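Local coordinates for protein alternansucrase (Leuconostoc mesenteroides, PDB 6HVG) that is a multidomain glycoside hydrolase family 70 enzyme that joins a TIM-barrel core to choline-binding-type repeats and carries a calcium ion, at residues Phe360-Ala365 with Ala369-Ile374; Asn689-Gly694 with Ser699-Phe704; Tyr990-Ser995 with Ser1001-Val1006. All blocks are in the same frame, centred on the assembly; numbering follows the deposited sequence.

Contact 1: residues Phe360-Ala365 with Ala369-Ile374; sequences FMYFDA and AGKTAI
The beta hairpin of a choline-binding repeat brings Tyr-362 opposite Lys-371 as an antiparallel hydrogen-bonded pair. Lys-371 N bonds to Tyr-362 O at 2.9 Å. Tyr-362 N returns a bond to Lys-371 O at 3.0 Å. A third backbone bond runs from Asp-364 N to Ala-369 O, at the end next to the turn. On one face the side chains of Tyr-362 and Lys-371 lie side by side and point the same way. Lys-371 CD sits at the edge of the Tyr-362 ring, 4.1 Å from CD2. The lysine chain then bends at its end (chi4 -83°). This brings NZ to Asp-364 OD2 in a 2.7 Å salt bridge; the amine stands above the carboxylate plane. Asp-364 OD1 takes the N-H of Asp-366 in the turn, so the carboxylate is gripped from two residues. The Tyr-362 hydroxyl bonds outside the hairpin, to Asn-351. On the other face Met-361 CG lies 3.8 Å from Gly-370 CA, and it also packs over one face of the Phe-363 ring. At the open end Phe-360 CE2 meets Ala-373 CB at 3.7 Å. Strand 352-355 pairs with the far side of 360-363, which makes a three-stranded antiparallel sheet. Short hairpins rich in aromatic residues are typical of choline-binding repeats.

Contact 2: residues Asn689-Gly694 with Ser699-Phe704; sequences NSLTHG and SNMWYF
Ser-690 holds its OG anti to its own carbonyl carbon and beside its backbone N (chi1 -63°), which turns the hydroxyl to the carbonyl oxygens of Ser-699 and Asn-700. OG lies 3.1 Å from Ser-699 O and 3.2 Å from Asn-700 O. Gln-686 NE2, one turn earlier in the helix, also bonds to this OG. Met-701 bends at chi2 (-61°) and again at chi3 (-66°), and the folded chain carries SD back to Leu-691. SD meets Leu-691 CD2 at 4.1 Å, and the two side chains cross at about a right angle. The contact lies at the C-terminal end of helix 681-692, where the last residues form a wider pi-type turn. This helix follows strand 678-679 of the eight-stranded parallel barrel. The chain leaves it at His-693 and loops back, so that 699-704 packs against the helix end. A backbone bond from Ser-699 N to Asn-689 O (2.9 Å) ties the returning loop to the last turn. The Phe-704 ring comes obliquely to Ser-690, with CE2 at 3.4 Å from CB. Leu-691 CD1 reaches CZ of the same ring at 4.3 Å. Met-813 of helix 807-814 touches Leu-691, Met-701 and Phe-704.

Contact 3: residues Tyr990-Ser995 with Ser1001-Val1006; sequences YEMKGS and SGYLGV
Tyr-990 and Tyr-1003 reach toward each other from opposite directions. Tyr-1003 OH lies at the edge of the Tyr-990 ring, in its plane and 3.3 Å from CE2. Tyr-990 CE2 in turn lies at the edge of the Tyr-1003 ring, in its plane and 4.0 Å from CE1. Tyr-990 OH comes obliquely to the same CE1, at 3.1 Å. Both tyrosines set CG anti to the backbone N (chi1 -172° for Tyr-990 and -177° for Tyr-1003), and this sends each ring toward the other segment. The Tyr-990 hydroxyl is hydrogen-bonded to the backbone oxygen of Ser-947. Met-992 crosses Tyr-1003 at about a right angle and makes a Met-aromatic contact. Its SD stands 4.3 Å from the ring centroid of Tyr-1003, in an oblique position 34° off the normal. The segments belong to the antiparallel beta domain of the protein, probably the domain usually called C in family 70. Strand 987-991 ends next to an inverse gamma turn centred on Met-992. The chain then pairs with itself again at Ser-995 and Gly-1002, an antiparallel hydrogen-bonded pair. Ser-995 N bonds to Gly-1002 O at 3.0 Å, and Gly-1002 N to Ser-995 O at 3.1 Å. Lys-993 O lies at the edge of the Tyr-1003 ring, 3.6 Å from CD1. Asp-949 anchors the same stretch from outside, with a salt bridge to Lys-993 NZ and a hydrogen bond to Ser-995 OG.

How the contacts relate
The three contacts follow one another along the chain. Contact 1 stands apart in the choline-binding repeats, its centre about 68 Å from that of contact 2 and about 81 Å from that of contact 3, on the opposite side of the chain's centre. Contacts 2 and 3 both lie in the family 70 region, with centres about 16 Å apart and nearest atoms about 6 Å apart. They do not touch. Asn-806 bonds Ser-1001 and, weakly, Leu-691. Arg-698 bonds Gly-694 and, weakly, Ser-1001. Ser-690 O also takes a hydrogen bond from Asn-916, just past strand 910-915. The end of barrel helix 681-692 thus sits against the antiparallel beta domain.

Contact 1: residues Phe360-Ala365 with Ala369-Ile374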
ATOM      1  N   PHE A 360      51.242  -2.445  10.975  1.00 63.99           N
ATOM      2  CA  PHE A 360      49.876  -2.769  10.576  1.00 56.81           C
ATOM      3  C   PHE A 360      49.737  -4.269  10.307  1.00 55.28           C
ATOM      4  O   PHE A 360      50.702  -4.905   9.915  1.00 57.99           O
ATOM      5  CB  PHE A 360      49.497  -1.972   9.334  1.00 53.96           C
ATOM      6  CG  PHE A 360      48.085  -2.200   8.868  1.00 56.50           C
ATOM      7  CD1 PHE A 360      47.038  -1.413   9.335  1.00 57.88           C
ATOM      8  CD2 PHE A 360      47.795  -3.220   7.982  1.00 56.39           C
ATOM      9  CE1 PHE A 360      45.733  -1.637   8.917  1.00 55.04           C
ATOM     10  CE2 PHE A 360      46.493  -3.453   7.563  1.00 54.61           C
ATOM     11  CZ  PHE A 360      45.457  -2.671   8.046  1.00 53.32           C
ATOM     12  N   MET A 361      48.547  -4.818  10.566  1.00 53.93           N
ATOM     13  CA  MET A 361      48.193  -6.189  10.199  1.00 53.23           C
ATOM     14  C   MET A 361      46.679  -6.354  10.079  1.00 50.95           C
ATOM     15  O   MET A 361      45.936  -5.989  10.985  1.00 52.70           O
ATOM     16  CB  MET A 361      48.727  -7.170  11.234  1.00 59.16           C
ATOM     17  CG  MET A 361      48.492  -8.635  10.874  1.00 65.32           C
ATOM     18  SD  MET A 361      49.505  -9.838  11.767  1.00 76.93           S
ATOM     19  CE  MET A 361      51.159  -9.162  11.620  1.00 76.47           C
ATOM     20  N   TYR A 362      46.222  -6.860   8.939  1.00 49.43           N
ATOM     21  CA  TYR A 362      44.800  -7.109   8.696  1.00 49.30           C
ATOM     22  C   TYR A 362      44.516  -8.591   8.848  1.00 50.04           C
ATOM     23  O   TYR A 362      45.159  -9.416   8.213  1.00 50.66           O
ATOM     24  CB  TYR A 362      44.365  -6.647   7.302  1.00 47.66           C
ATOM     25  CG  TYR A 362      42.997  -7.171   6.907  1.00 47.08           C
ATOM     26  CD1 TYR A 362      41.845  -6.696   7.513  1.00 49.75           C
ATOM     27  CD2 TYR A 362      42.857  -8.148   5.937  1.00 45.78           C
ATOM     28  CE1 TYR A 362      40.595  -7.191   7.154  1.00 50.28           C
ATOM     29  CE2 TYR A 362      41.618  -8.633   5.575  1.00 44.41           C
ATOM     30  CZ  TYR A 362      40.501  -8.166   6.195  1.00 46.14           C
ATOM     31  OH  TYR A 362      39.266  -8.654   5.842  1.00 47.56           O
ATOM     32  N   PHE A 363      43.542  -8.922   9.694  1.00 50.89           N
ATOM     33  CA  PHE A 363      43.179 -10.318   9.935  1.00 51.89           C
ATOM     34  C   PHE A 363      42.004 -10.800   9.058  1.00 53.94           C
ATOM     35  O   PHE A 363      40.906 -10.250   9.083  1.00 50.96           O
ATOM     36  CB  PHE A 363      42.925 -10.531  11.415  1.00 49.94           C
ATOM     37  CG  PHE A 363      44.117 -10.240  12.251  1.00 46.72           C
ATOM     38  CD1 PHE A 363      45.071 -11.205  12.442  1.00 48.25           C
ATOM     39  CD2 PHE A 363      44.306  -8.991  12.809  1.00 46.49           C
ATOM     40  CE1 PHE A 363      46.196 -10.947  13.191  1.00 49.23           C
ATOM     41  CE2 PHE A 363      45.421  -8.717  13.565  1.00 46.40           C
ATOM     42  CZ  PHE A 363      46.373  -9.698  13.762  1.00 48.25           C
ATOM     43  N   ASP A 364      42.307 -11.820   8.266  1.00 58.49           N
ATOM     44  CA  ASP A 364      41.464 -12.382   7.211  1.00 62.05           C
ATOM     45  C   ASP A 364      40.000 -12.521   7.597  1.00 63.07           C
ATOM     46  O   ASP A 364      39.698 -12.902   8.722  1.00 67.07           O
ATOM     47  CB  ASP A 364      42.014 -13.786   6.892  1.00 66.92           C
ATOM     48  CG  ASP A 364      41.860 -14.171   5.461  1.00 72.06           C
ATOM     49  OD1 ASP A 364      40.772 -13.941   4.869  1.00 93.13           O
ATOM     50  OD2 ASP A 364      42.839 -14.719   4.931  1.00 70.61           O
ATOM     51  N   ALA A 365      39.096 -12.269   6.652  1.00 62.51           N
ATOM     52  CA  ALA A 365      37.673 -12.571   6.842  1.00 60.43           C
ATOM     53  C   ALA A 365      37.391 -14.085   6.876  1.00 66.08           C
ATOM     54  O   ALA A 365      36.492 -14.534   7.591  1.00 64.77           O
ATOM     55  CB  ALA A 365      36.849 -11.914   5.751  1.00 57.06           C
ATOM     56  N   ALA A 369      43.614 -15.191   9.633  1.00 60.86           N
ATOM     57  CA  ALA A 369      45.075 -15.160   9.521  1.00 59.82           C
ATOM     58  C   ALA A 369      45.595 -13.790   9.075  1.00 56.47           C
ATOM     59  O   ALA A 369      45.111 -13.211   8.114  1.00 52.14           O
ATOM     60  CB  ALA A 369      45.570 -16.251   8.579  1.00 58.65           C
ATOM     61  N   GLY A 370      46.628 -13.322   9.760  1.00 54.83           N
ATOM     62  CA  GLY A 370      47.170 -11.985   9.546  1.00 56.51           C
ATOM     63  C   GLY A 370      47.967 -11.815   8.268  1.00 54.76           C
ATOM     64  O   GLY A 370      48.908 -12.560   8.016  1.00 52.91           O
ATOM     65  N   LYS A 371      47.579 -10.828   7.472  1.00 55.79           N
ATOM     66  CA  LYS A 371      48.313 -10.419   6.290  1.00 59.57           C
ATOM     67  C   LYS A 371      48.869  -9.022   6.555  1.00 59.32           C
ATOM     68  O   LYS A 371      48.252  -8.199   7.222  1.00 62.62           O
ATOM     69  CB  LYS A 371      47.392 -10.335   5.075  1.00 68.28           C
ATOM     70  CG  LYS A 371      46.357 -11.453   4.935  1.00 78.17           C
ATOM     71  CD  LYS A 371      45.187 -11.016   4.050  1.00 84.61           C
ATOM     72  CE  LYS A 371      44.019 -11.990   4.130  1.00 94.74           C
ATOM     73  NZ  LYS A 371      44.194 -13.161   3.220  1.00 97.81           N
ATOM     74  N   THR A 372      50.014  -8.725   5.972  1.00 59.17           N
ATOM     75  CA  THR A 372      50.640  -7.418   6.144  1.00 53.96           C
ATOM     76  C   THR A 372      49.961  -6.299   5.339  1.00 51.42           C
ATOM     77  O   THR A 372      50.187  -5.126   5.610  1.00 50.76           O
ATOM     78  CB  THR A 372      52.147  -7.523   5.847  1.00 54.25           C
ATOM     79  OG1 THR A 372      52.783  -6.302   6.225  1.00 56.99           O
ATOM     80  CG2 THR A 372      52.418  -7.848   4.391  1.00 54.33           C
ATOM     81  N   ALA A 373      49.114  -6.676   4.371  1.00 51.10           N
ATOM     82  CA  ALA A 373      48.367  -5.743   3.506  1.00 48.62           C
ATOM     83  C   ALA A 373      49.271  -4.747   2.803  1.00 51.81           C
ATOM     84  O   ALA A 373      48.901  -3.594   2.586  1.00 53.09           O
ATOM     85  CB  ALA A 373      47.308  -5.011   4.280  1.00 48.76           C
ATOM     86  N   ILE A 374      50.464  -5.232   2.452  1.00 51.42           N
ATOM     87  CA  ILE A 374      51.457  -4.519   1.674  1.00 49.75           C
ATOM     88  C   ILE A 374      51.295  -4.875   0.188  1.00 48.53           C
ATOM     89  O   ILE A 374      51.457  -4.025  -0.685  1.00 50.62           O
ATOM     90  CB  ILE A 374      52.866  -4.929   2.157  1.00 52.28           C
ATOM     91  CG1 ILE A 374      53.094  -4.489   3.606  1.00 51.59           C
ATOM     92  CG2 ILE A 374      53.959  -4.382   1.256  1.00 56.80           C
ATOM     93  CD1 ILE A 374      52.837  -3.032   3.886  1.00 52.72           C
TER

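Contact 2: residues Asn689-Gly694 with Ser699-Phe704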
ATOM      1  N   ASN A 689     -16.575   0.801  14.144  1.00 53.24           N
ATOM      2  CA  ASN A 689     -16.318   0.253  15.459  1.00 54.34           C
ATOM      3  C   ASN A 689     -17.560  -0.274  16.164  1.00 57.95           C
ATOM      4  O   ASN A 689     -17.478  -1.269  16.884  1.00 63.77           O
ATOM      5  CB  ASN A 689     -15.662   1.315  16.347  1.00 55.97           C
ATOM      6  CG  ASN A 689     -14.315   1.771  15.819  1.00 55.77           C
ATOM      7  OD1 ASN A 689     -13.612   1.016  15.144  1.00 61.11           O
ATOM      8  ND2 ASN A 689     -13.951   3.004  16.116  1.00 53.20           N
ATOM      9  N   SER A 690     -18.694   0.390  15.976  1.00 57.54           N
ATOM     10  CA  SER A 690     -19.927   0.022  16.682  1.00 57.47           C
ATOM     11  C   SER A 690     -20.898  -0.889  15.942  1.00 56.92           C
ATOM     12  O   SER A 690     -21.707  -1.538  16.580  1.00 59.74           O
ATOM     13  CB  SER A 690     -20.672   1.280  17.099  1.00 57.30           C
ATOM     14  OG  SER A 690     -19.889   2.025  18.006  1.00 55.30           O
ATOM     15  N   LEU A 691     -20.835  -0.947  14.619  1.00 57.36           N
ATOM     16  CA  LEU A 691     -21.790  -1.768  13.867  1.00 55.99           C
ATOM     17  C   LEU A 691     -21.181  -2.599  12.750  1.00 56.24           C
ATOM     18  O   LEU A 691     -21.418  -3.790  12.640  1.00 59.51           O
ATOM     19  CB  LEU A 691     -22.828  -0.862  13.233  1.00 53.83           C
ATOM     20  CG  LEU A 691     -23.862  -0.237  14.141  1.00 54.39           C
ATOM     21  CD1 LEU A 691     -24.571   0.888  13.402  1.00 55.06           C
ATOM     22  CD2 LEU A 691     -24.854  -1.289  14.597  1.00 55.48           C
ATOM     23  N   THR A 692     -20.436  -1.932  11.896  1.00 56.69           N
ATOM     24  CA  THR A 692     -20.023  -2.446  10.618  1.00 57.53           C
ATOM     25  C   THR A 692     -18.897  -3.465  10.676  1.00 54.41           C
ATOM     26  O   THR A 692     -18.891  -4.370   9.871  1.00 53.98           O
ATOM     27  CB  THR A 692     -19.624  -1.220   9.750  1.00 60.00           C
ATOM     28  OG1 THR A 692     -20.805  -0.445   9.500  1.00 61.41           O
ATOM     29  CG2 THR A 692     -19.004  -1.617   8.458  1.00 62.52           C
ATOM     30  N   HIS A 693     -17.935  -3.318  11.583  1.00 55.63           N
ATOM     31  CA  HIS A 693     -16.776  -4.210  11.599  1.00 55.40           C
ATOM     32  C   HIS A 693     -16.760  -5.202  12.762  1.00 60.47           C
ATOM     33  O   HIS A 693     -16.799  -4.816  13.940  1.00 60.63           O
ATOM     34  CB  HIS A 693     -15.487  -3.427  11.629  1.00 53.69           C
ATOM     35  CG  HIS A 693     -15.339  -2.473  10.503  1.00 53.95           C
ATOM     36  ND1 HIS A 693     -14.786  -1.226  10.686  1.00 54.53           N
ATOM     37  CD2 HIS A 693     -15.677  -2.558   9.194  1.00 53.03           C
ATOM     38  CE1 HIS A 693     -14.777  -0.586   9.531  1.00 55.60           C
ATOM     39  NE2 HIS A 693     -15.319  -1.369   8.612  1.00 54.85           N
ATOM     40  N   GLY A 694     -16.658  -6.482  12.410  1.00 62.82           N
ATOM     41  CA  GLY A 694     -16.435  -7.533  13.379  1.00 65.97           C
ATOM     42  C   GLY A 694     -17.681  -8.217  13.871  1.00 65.38           C
ATOM     43  O   GLY A 694     -18.703  -7.573  14.108  1.00 69.20           O
ATOM     44  N   SER A 699     -17.362  -1.514  19.764  1.00 63.09           N
ATOM     45  CA  SER A 699     -17.572  -0.397  20.676  1.00 62.17           C
ATOM     46  C   SER A 699     -19.081  -0.158  20.888  1.00 64.86           C
ATOM     47  O   SER A 699     -19.913  -0.368  19.988  1.00 61.24           O
ATOM     48  CB  SER A 699     -16.922   0.872  20.138  1.00 60.78           C
ATOM     49  OG  SER A 699     -15.627   0.613  19.659  1.00 59.27           O
ATOM     50  N   ASN A 700     -19.440   0.234  22.097  1.00 64.82           N
ATOM     51  CA  ASN A 700     -20.824   0.523  22.395  1.00 66.48           C
ATOM     52  C   ASN A 700     -21.409   1.656  21.549  1.00 67.69           C
ATOM     53  O   ASN A 700     -20.692   2.556  21.083  1.00 63.83           O
ATOM     54  CB  ASN A 700     -20.980   0.871  23.867  1.00 68.45           C
ATOM     55  CG  ASN A 700     -20.973  -0.345  24.747  1.00 68.60           C
ATOM     56  OD1 ASN A 700     -20.776  -1.463  24.280  1.00 69.34           O
ATOM     57  ND2 ASN A 700     -21.155  -0.132  26.038  1.00 69.01           N
ATOM     58  N   MET A 701     -22.722   1.588  21.349  1.00 66.10           N
ATOM     59  CA  MET A 701     -23.454   2.621  20.648  1.00 63.13           C
ATOM     60  C   MET A 701     -23.308   3.949  21.381  1.00 63.66           C
ATOM     61  O   MET A 701     -23.405   5.000  20.763  1.00 69.56           O
ATOM     62  CB  MET A 701     -24.925   2.251  20.544  1.00 63.05           C
ATOM     63  CG  MET A 701     -25.220   0.928  19.851  1.00 64.54           C
ATOM     64  SD  MET A 701     -24.683   0.794  18.142  1.00 61.45           S
ATOM     65  CE  MET A 701     -25.741   2.014  17.379  1.00 63.03           C
ATOM     66  N   TRP A 702     -23.079   3.900  22.692  1.00 62.59           N
ATOM     67  CA  TRP A 702     -22.720   5.084  23.497  1.00 61.40           C
ATOM     68  C   TRP A 702     -21.729   6.010  22.802  1.00 58.67           C
ATOM     69  O   TRP A 702     -21.860   7.220  22.893  1.00 56.08           O
ATOM     70  CB  TRP A 702     -22.124   4.668  24.859  1.00 60.91           C
ATOM     71  CG  TRP A 702     -21.881   5.812  25.824  1.00 59.80           C
ATOM     72  CD1 TRP A 702     -22.838   6.512  26.533  1.00 64.34           C
ATOM     73  CD2 TRP A 702     -20.623   6.375  26.202  1.00 59.58           C
ATOM     74  NE1 TRP A 702     -22.244   7.487  27.312  1.00 65.06           N
ATOM     75  CE2 TRP A 702     -20.886   7.421  27.128  1.00 62.71           C
ATOM     76  CE3 TRP A 702     -19.296   6.110  25.846  1.00 61.98           C
ATOM     77  CZ2 TRP A 702     -19.871   8.183  27.700  1.00 61.75           C
ATOM     78  CZ3 TRP A 702     -18.288   6.879  26.404  1.00 60.70           C
ATOM     79  CH2 TRP A 702     -18.586   7.907  27.320  1.00 62.42           C
ATOM     80  N   TYR A 703     -20.750   5.444  22.104  1.00 57.94           N
ATOM     81  CA  TYR A 703     -19.706   6.260  21.474  1.00 61.29           C
ATOM     82  C   TYR A 703     -20.215   7.218  20.393  1.00 60.19           C
ATOM     83  O   TYR A 703     -19.579   8.245  20.145  1.00 58.84           O
ATOM     84  CB  TYR A 703     -18.561   5.388  20.940  1.00 62.04           C
ATOM     85  CG  TYR A 703     -17.695   4.840  22.059  1.00 65.35           C
ATOM     86  CD1 TYR A 703     -16.784   5.656  22.714  1.00 65.87           C
ATOM     87  CD2 TYR A 703     -17.805   3.511  22.480  1.00 67.85           C
ATOM     88  CE1 TYR A 703     -16.003   5.172  23.742  1.00 68.87           C
ATOM     89  CE2 TYR A 703     -17.036   3.022  23.512  1.00 69.85           C
ATOM     90  CZ  TYR A 703     -16.141   3.860  24.136  1.00 71.27           C
ATOM     91  OH  TYR A 703     -15.379   3.379  25.152  1.00 74.23           O
ATOM     92  N   PHE A 704     -21.348   6.897  19.773  1.00 57.87           N
ATOM     93  CA  PHE A 704     -21.951   7.792  18.785  1.00 58.63           C
ATOM     94  C   PHE A 704     -22.335   9.149  19.377  1.00 59.58           C
ATOM     95  O   PHE A 704     -22.339  10.157  18.659  1.00 63.26           O
ATOM     96  CB  PHE A 704     -23.193   7.167  18.164  1.00 57.54           C
ATOM     97  CG  PHE A 704     -22.904   6.145  17.101  1.00 53.77           C
ATOM     98  CD1 PHE A 704     -22.561   6.527  15.845  1.00 52.26           C
ATOM     99  CD2 PHE A 704     -23.028   4.798  17.369  1.00 53.95           C
ATOM    100  CE1 PHE A 704     -22.333   5.583  14.857  1.00 54.60           C
ATOM    101  CE2 PHE A 704     -22.807   3.846  16.389  1.00 52.29           C
ATOM    102  CZ  PHE A 704     -22.450   4.239  15.131  1.00 52.36           C
TER

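Contact 3: residues Tyr990-Ser995 with Ser1001-Val1006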
ATOM      1  N   TYR A 990     -44.451  -9.169  19.028  1.00 83.61           N
ATOM      2  CA  TYR A 990     -43.066  -8.800  18.667  1.00 79.70           C
ATOM      3  C   TYR A 990     -42.171  -8.629  19.897  1.00 78.18           C
ATOM      4  O   TYR A 990     -42.481  -7.859  20.808  1.00 77.93           O
ATOM      5  CB  TYR A 990     -43.063  -7.505  17.849  1.00 77.29           C
ATOM      6  CG  TYR A 990     -41.722  -7.122  17.263  1.00 73.83           C
ATOM      7  CD1 TYR A 990     -41.224  -7.762  16.140  1.00 70.38           C
ATOM      8  CD2 TYR A 990     -40.963  -6.088  17.827  1.00 71.11           C
ATOM      9  CE1 TYR A 990     -40.004  -7.385  15.602  1.00 68.21           C
ATOM     10  CE2 TYR A 990     -39.738  -5.710  17.290  1.00 66.83           C
ATOM     11  CZ  TYR A 990     -39.263  -6.357  16.181  1.00 64.23           C
ATOM     12  OH  TYR A 990     -38.066  -5.972  15.655  1.00 60.28           O
ATOM     13  N   GLU A 991     -41.042  -9.326  19.899  1.00 77.05           N
ATOM     14  CA  GLU A 991     -40.094  -9.250  21.004  1.00 81.32           C
ATOM     15  C   GLU A 991     -38.939  -8.283  20.682  1.00 79.08           C
ATOM     16  O   GLU A 991     -38.387  -8.331  19.586  1.00 74.32           O
ATOM     17  CB  GLU A 991     -39.543 -10.657  21.305  1.00 87.84           C
ATOM     18  CG  GLU A 991     -38.994 -10.838  22.723  1.00 93.45           C
ATOM     19  CD  GLU A 991     -38.166 -12.108  22.913  1.00 95.04           C
ATOM     20  OE1 GLU A 991     -38.392 -13.091  22.177  1.00 92.29           O
ATOM     21  OE2 GLU A 991     -37.295 -12.122  23.819  1.00 97.93           O
ATOM     22  N   MET A 992     -38.584  -7.414  21.636  1.00 81.06           N
ATOM     23  CA  MET A 992     -37.328  -6.640  21.576  1.00 82.54           C
ATOM     24  C   MET A 992     -36.152  -7.591  21.818  1.00 81.20           C
ATOM     25  O   MET A 992     -35.703  -7.813  22.949  1.00 83.03           O
ATOM     26  CB  MET A 992     -37.289  -5.506  22.607  1.00 85.53           C
ATOM     27  CG  MET A 992     -38.228  -4.341  22.335  1.00 87.62           C
ATOM     28  SD  MET A 992     -37.696  -3.201  21.026  1.00 87.72           S
ATOM     29  CE  MET A 992     -36.338  -2.358  21.864  1.00 85.72           C
ATOM     30  N   LYS A 993     -35.671  -8.136  20.712  1.00 80.12           N
ATOM     31  CA  LYS A 993     -34.779  -9.276  20.683  1.00 81.31           C
ATOM     32  C   LYS A 993     -33.683  -8.956  19.675  1.00 78.53           C
ATOM     33  O   LYS A 993     -33.970  -8.605  18.524  1.00 80.57           O
ATOM     34  CB  LYS A 993     -35.581 -10.514  20.215  1.00 84.88           C
ATOM     35  CG  LYS A 993     -34.894 -11.864  20.331  1.00 88.69           C
ATOM     36  CD  LYS A 993     -35.653 -12.945  19.559  1.00 90.03           C
ATOM     37  CE  LYS A 993     -35.090 -14.346  19.833  1.00 93.33           C
ATOM     38  NZ  LYS A 993     -33.732 -14.579  19.257  1.00 90.82           N
ATOM     39  N   GLY A 994     -32.430  -9.065  20.092  1.00 74.54           N
ATOM     40  CA  GLY A 994     -31.324  -9.053  19.142  1.00 70.51           C
ATOM     41  C   GLY A 994     -31.443 -10.274  18.238  1.00 68.43           C
ATOM     42  O   GLY A 994     -31.831 -11.353  18.684  1.00 69.80           O
ATOM     43  N   SER A 995     -31.132 -10.104  16.961  1.00 67.65           N
ATOM     44  CA  SER A 995     -31.236 -11.186  15.983  1.00 70.49           C
ATOM     45  C   SER A 995     -29.910 -11.373  15.241  1.00 69.53           C
ATOM     46  O   SER A 995     -29.039 -10.494  15.270  1.00 68.78           O
ATOM     47  CB  SER A 995     -32.361 -10.886  14.975  1.00 72.51           C
ATOM     48  OG  SER A 995     -33.637 -10.746  15.607  1.00 69.25           O
ATOM     49  N   SER A1001     -26.979  -8.035  12.602  1.00 60.62           N
ATOM     50  CA  SER A1001     -26.389  -8.616  13.794  1.00 62.12           C
ATOM     51  C   SER A1001     -26.605  -7.602  14.909  1.00 60.30           C
ATOM     52  O   SER A1001     -25.701  -6.838  15.258  1.00 60.69           O
ATOM     53  CB  SER A1001     -24.894  -8.868  13.612  1.00 64.96           C
ATOM     54  OG  SER A1001     -24.641  -9.651  12.449  1.00 75.89           O
ATOM     55  N   GLY A1002     -27.812  -7.618  15.465  1.00 59.04           N
ATOM     56  CA  GLY A1002     -28.228  -6.672  16.500  1.00 59.45           C
ATOM     57  C   GLY A1002     -29.717  -6.405  16.410  1.00 59.40           C
ATOM     58  O   GLY A1002     -30.488  -7.287  16.019  1.00 60.65           O
ATOM     59  N   TYR A1003     -30.128  -5.191  16.767  1.00 59.60           N
ATOM     60  CA  TYR A1003     -31.544  -4.793  16.662  1.00 61.73           C
ATOM     61  C   TYR A1003     -31.723  -3.582  15.756  1.00 59.48           C
ATOM     62  O   TYR A1003     -30.839  -2.736  15.697  1.00 60.99           O
ATOM     63  CB  TYR A1003     -32.143  -4.460  18.037  1.00 60.39           C
ATOM     64  CG  TYR A1003     -33.601  -4.116  17.917  1.00 60.67           C
ATOM     65  CD1 TYR A1003     -34.545  -5.109  17.756  1.00 62.43           C
ATOM     66  CD2 TYR A1003     -34.033  -2.802  17.880  1.00 60.80           C
ATOM     67  CE1 TYR A1003     -35.885  -4.807  17.602  1.00 61.14           C
ATOM     68  CE2 TYR A1003     -35.378  -2.499  17.738  1.00 59.89           C
ATOM     69  CZ  TYR A1003     -36.292  -3.507  17.598  1.00 59.27           C
ATOM     70  OH  TYR A1003     -37.626  -3.215  17.454  1.00 63.69           O
ATOM     71  N   LEU A1004     -32.857  -3.524  15.048  1.00 58.17           N
ATOM     72  CA  LEU A1004     -33.265  -2.331  14.291  1.00 56.74           C
ATOM     73  C   LEU A1004     -34.779  -2.177  14.283  1.00 59.10           C
ATOM     74  O   LEU A1004     -35.507  -3.051  13.790  1.00 63.65           O
ATOM     75  CB  LEU A1004     -32.774  -2.403  12.849  1.00 57.40           C
ATOM     76  CG  LEU A1004     -33.145  -1.245  11.927  1.00 57.74           C
ATOM     77  CD1 LEU A1004     -32.617   0.063  12.472  1.00 56.93           C
ATOM     78  CD2 LEU A1004     -32.621  -1.489  10.512  1.00 58.82           C
ATOM     79  N   GLY A1005     -35.257  -1.060  14.825  1.00 57.55           N
ATOM     80  CA  GLY A1005     -36.678  -0.685  14.733  1.00 55.15           C
ATOM     81  C   GLY A1005     -36.818   0.774  14.310  1.00 53.93           C
ATOM     82  O   GLY A1005     -36.177   1.657  14.886  1.00 55.32           O
ATOM     83  N   VAL A1006     -37.632   1.027  13.292  1.00 51.50           N
ATOM     84  CA  VAL A1006     -37.914   2.375  12.858  1.00 49.39           C
ATOM     85  C   VAL A1006     -39.419   2.596  12.838  1.00 49.94           C
ATOM     86  O   VAL A1006     -40.168   1.772  12.311  1.00 49.57           O
ATOM     87  CB  VAL A1006     -37.350   2.669  11.462  1.00 50.74           C
ATOM     88  CG1 VAL A1006     -37.535   4.147  11.125  1.00 51.50           C
ATOM     89  CG2 VAL A1006     -35.876   2.310  11.401  1.00 52.08           C
TER